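Local coordinates for transcription initiation factor IIB (Methanocaldococcus jannaschii, PDB 5O9J), which is a mini-intein of the HINT fold that probably excises itself from the host transcription factor and joins the flanking segments, at residues D118-K124 and D142-I148. Numbering follows the deposited sequence.
Sequences DILVLAK and DFIFLKI
On one face of two neighbouring strands of an antiparallel sheet, L120, L122, I144 and L146 form an apolar row, with L120 CG 3.8 Å from I148 CG1, L122 CB 3.9 Å from I144 CG1 and L122 CD2 4.1 Å from L146 CD1. I144 has chi1 p, L122 chi1 m with chi2 p. L120, L122 and I148 are buried, and L120, L146 and I148 meet strand 79-84, while I144 and L146 stay partly exposed. The other face carries I119, V121, F145 and K147. There V121 (t) sets CG2 3.6 Å from CE2 of F145 (chi1 m) and CG1 over one face of that ring, while I119 CG2 lies at the ring edge, 3.9 Å from F145 CB.

Both strands are extended, their axes approaching to 4.5 Å at 144°. I119-K147, V121-F145 and A123-F143 are non-hydrogen-bonded pairs; L120-L146 and L122-I144 are hydrogen-bonded pairs. L120 N to L146 O is 2.9 Å, L146 N to L120 O 3.0 Å, and L122 N to I144 O and I144 N to L122 O are each 2.8 Å. At the ends, I148 N donates to D118 O (2.9 Å) and K124 N to D142 O (2.7 Å).

Beyond this ladder, I119 and V121 also bond to strand 96-102, and the carboxylate of D118 turns away to a salt bridge with R102. Such twisted antiparallel pairing is characteristic of the all-β HINT fold of inteins: main-chain bonds fix the register, while L120, L122 and I148 bury part of one face.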
loop_
_atom_site.group_PDB
_atom_site.type_symbol
_atom_site.label_atom_id
_atom_site.label_comp_id
_atom_site.label_asym_id
_atom_site.label_seq_id
_atom_site.Cartn_x
_atom_site.Cartn_y
_atom_site.Cartn_z
ATOM N N ASP A 118 -18.040 -0.318 -11.482
ATOM C CA ASP A 118 -17.648 -1.510 -10.729
ATOM C C ASP A 118 -17.895 -1.294 -9.248
ATOM O O ASP A 118 -17.765 -0.176 -8.749
ATOM C CB ASP A 118 -16.175 -1.856 -10.956
ATOM C CG ASP A 118 -15.986 -3.017 -11.912
ATOM O OD1 ASP A 118 -16.904 -3.856 -12.015
ATOM O OD2 ASP A 118 -14.914 -3.095 -12.553
ATOM N N ILE A 119 -18.261 -2.364 -8.553
ATOM C CA ILE A 119 -18.480 -2.300 -7.114
ATOM C C ILE A 119 -17.276 -2.854 -6.363
ATOM O O ILE A 119 -16.968 -4.040 -6.457
ATOM C CB ILE A 119 -19.739 -3.080 -6.688
ATOM C CG1 ILE A 119 -20.982 -2.492 -7.362
ATOM C CG2 ILE A 119 -19.889 -3.063 -5.166
ATOM C CD1 ILE A 119 -22.280 -3.141 -6.912
ATOM N N LEU A 120 -16.593 -1.982 -5.633
ATOM C CA LEU A 120 -15.460 -2.388 -4.819
ATOM C C LEU A 120 -15.903 -2.716 -3.406
ATOM O O LEU A 120 -16.861 -2.144 -2.891
ATOM C CB LEU A 120 -14.393 -1.295 -4.782
ATOM C CG LEU A 120 -13.712 -0.993 -6.116
ATOM C CD1 LEU A 120 -12.506 -0.074 -5.911
ATOM C CD2 LEU A 120 -13.301 -2.287 -6.795
ATOM N N VAL A 121 -15.203 -3.656 -2.788
ATOM C CA VAL A 121 -15.448 -3.969 -1.395
ATOM C C VAL A 121 -14.333 -3.361 -0.561
ATOM O O VAL A 121 -13.187 -3.777 -0.650
ATOM C CB VAL A 121 -15.523 -5.484 -1.154
ATOM C CG1 VAL A 121 -15.938 -5.772 0.294
ATOM C CG2 VAL A 121 -16.504 -6.122 -2.130
ATOM N N LEU A 122 -14.668 -2.355 0.236
ATOM C CA LEU A 122 -13.671 -1.716 1.075
ATOM C C LEU A 122 -13.855 -2.151 2.508
ATOM O O LEU A 122 -14.971 -2.421 2.941
ATOM C CB LEU A 122 -13.756 -0.192 0.972
ATOM C CG LEU A 122 -13.096 0.448 -0.255
ATOM C CD1 LEU A 122 -13.919 0.224 -1.504
ATOM C CD2 LEU A 122 -12.861 1.934 -0.026
ATOM N N ALA A 123 -12.762 -2.220 3.249
ATOM C CA ALA A 123 -12.873 -2.445 4.679
ATOM C C ALA A 123 -13.471 -1.192 5.302
ATOM O O ALA A 123 -13.308 -0.088 4.785
ATOM C CB ALA A 123 -11.526 -2.767 5.288
ATOM N N LYS A 124 -14.186 -1.362 6.402
ATOM C CA LYS A 124 -14.710 -0.216 7.119
ATOM C C LYS A 124 -13.652 0.280 8.104
ATOM O O LYS A 124 -13.711 0.012 9.293
ATOM C CB LYS A 124 -16.010 -0.583 7.827
ATOM C CG LYS A 124 -16.990 0.561 7.918
ATOM C CD LYS A 124 -18.275 0.132 8.591
ATOM C CE LYS A 124 -19.027 1.343 9.103
ATOM N NZ LYS A 124 -18.179 2.133 10.041
ATOM N N ASP A 142 -15.769 -4.783 9.421
ATOM C CA ASP A 142 -16.959 -4.668 8.591
ATOM C C ASP A 142 -16.512 -4.254 7.200
ATOM O O ASP A 142 -15.427 -3.709 7.044
ATOM C CB ASP A 142 -17.944 -3.657 9.174
ATOM C CG ASP A 142 -18.615 -4.162 10.436
ATOM O OD1 ASP A 142 -19.009 -5.351 10.463
ATOM O OD2 ASP A 142 -18.747 -3.372 11.396
ATOM N N PHE A 143 -17.337 -4.529 6.196
ATOM C CA PHE A 143 -17.008 -4.187 4.817
ATOM C C PHE A 143 -18.102 -3.327 4.204
ATOM O O PHE A 143 -19.264 -3.454 4.546
ATOM C CB PHE A 143 -16.798 -5.453 3.983
ATOM C CG PHE A 143 -15.646 -6.296 4.454
ATOM C CD1 PHE A 143 -14.365 -6.075 3.969
ATOM C CD2 PHE A 143 -15.839 -7.296 5.399
ATOM C CE1 PHE A 143 -13.297 -6.846 4.411
ATOM C CE2 PHE A 143 -14.776 -8.068 5.842
ATOM C CZ PHE A 143 -13.502 -7.840 5.346
ATOM N N ILE A 144 -17.720 -2.435 3.305
ATOM C CA ILE A 144 -18.692 -1.574 2.664
ATOM C C ILE A 144 -18.524 -1.672 1.155
ATOM O O ILE A 144 -17.440 -1.989 0.668
ATOM C CB ILE A 144 -18.549 -0.118 3.139
ATOM C CG1 ILE A 144 -17.156 0.411 2.819
ATOM C CG2 ILE A 144 -18.791 -0.029 4.644
ATOM C CD1 ILE A 144 -16.896 1.790 3.370
ATOM N N PHE A 145 -19.600 -1.401 0.424
ATOM C CA PHE A 145 -19.624 -1.595 -1.026
ATOM C C PHE A 145 -19.813 -0.274 -1.753
ATOM O O PHE A 145 -20.847 0.382 -1.614
ATOM C CB PHE A 145 -20.734 -2.581 -1.402
ATOM C CG PHE A 145 -20.563 -3.933 -0.774
ATOM C CD1 PHE A 145 -20.919 -4.147 0.544
ATOM C CD2 PHE A 145 -20.013 -4.982 -1.491
ATOM C CE1 PHE A 145 -20.743 -5.390 1.134
ATOM C CE2 PHE A 145 -19.842 -6.231 -0.906
ATOM C CZ PHE A 145 -20.206 -6.432 0.409
ATOM N N LEU A 146 -18.814 0.114 -2.534
ATOM C CA LEU A 146 -18.810 1.437 -3.131
ATOM C C LEU A 146 -18.497 1.380 -4.622
ATOM O O LEU A 146 -17.523 0.737 -5.039
ATOM C CB LEU A 146 -17.797 2.330 -2.410
ATOM C CG LEU A 146 -17.960 2.505 -0.895
ATOM C CD1 LEU A 146 -16.742 3.192 -0.297
ATOM C CD2 LEU A 146 -19.242 3.270 -0.536
ATOM N N LYS A 147 -19.325 2.058 -5.415
ATOM C CA LYS A 147 -19.125 2.128 -6.858
ATOM C C LYS A 147 -17.934 3.007 -7.224
ATOM O O LYS A 147 -17.710 4.055 -6.617
ATOM C CB LYS A 147 -20.382 2.663 -7.567
ATOM C CG LYS A 147 -21.516 1.654 -7.738
ATOM C CD LYS A 147 -22.643 2.229 -8.610
ATOM C CE LYS A 147 -23.818 1.257 -8.756
ATOM N NZ LYS A 147 -25.068 1.708 -8.063
ATOM N N ILE A 148 -17.178 2.579 -8.225
ATOM C CA ILE A 148 -16.137 3.415 -8.796
ATOM C C ILE A 148 -16.770 4.578 -9.571
ATOM O O ILE A 148 -17.667 4.369 -10.387
ATOM C CB ILE A 148 -15.215 2.596 -9.727
ATOM C CG1 ILE A 148 -14.448 1.539 -8.920
ATOM C CG2 ILE A 148 -14.272 3.512 -10.487
ATOM C CD1 ILE A 148 -13.575 0.626 -9.757
#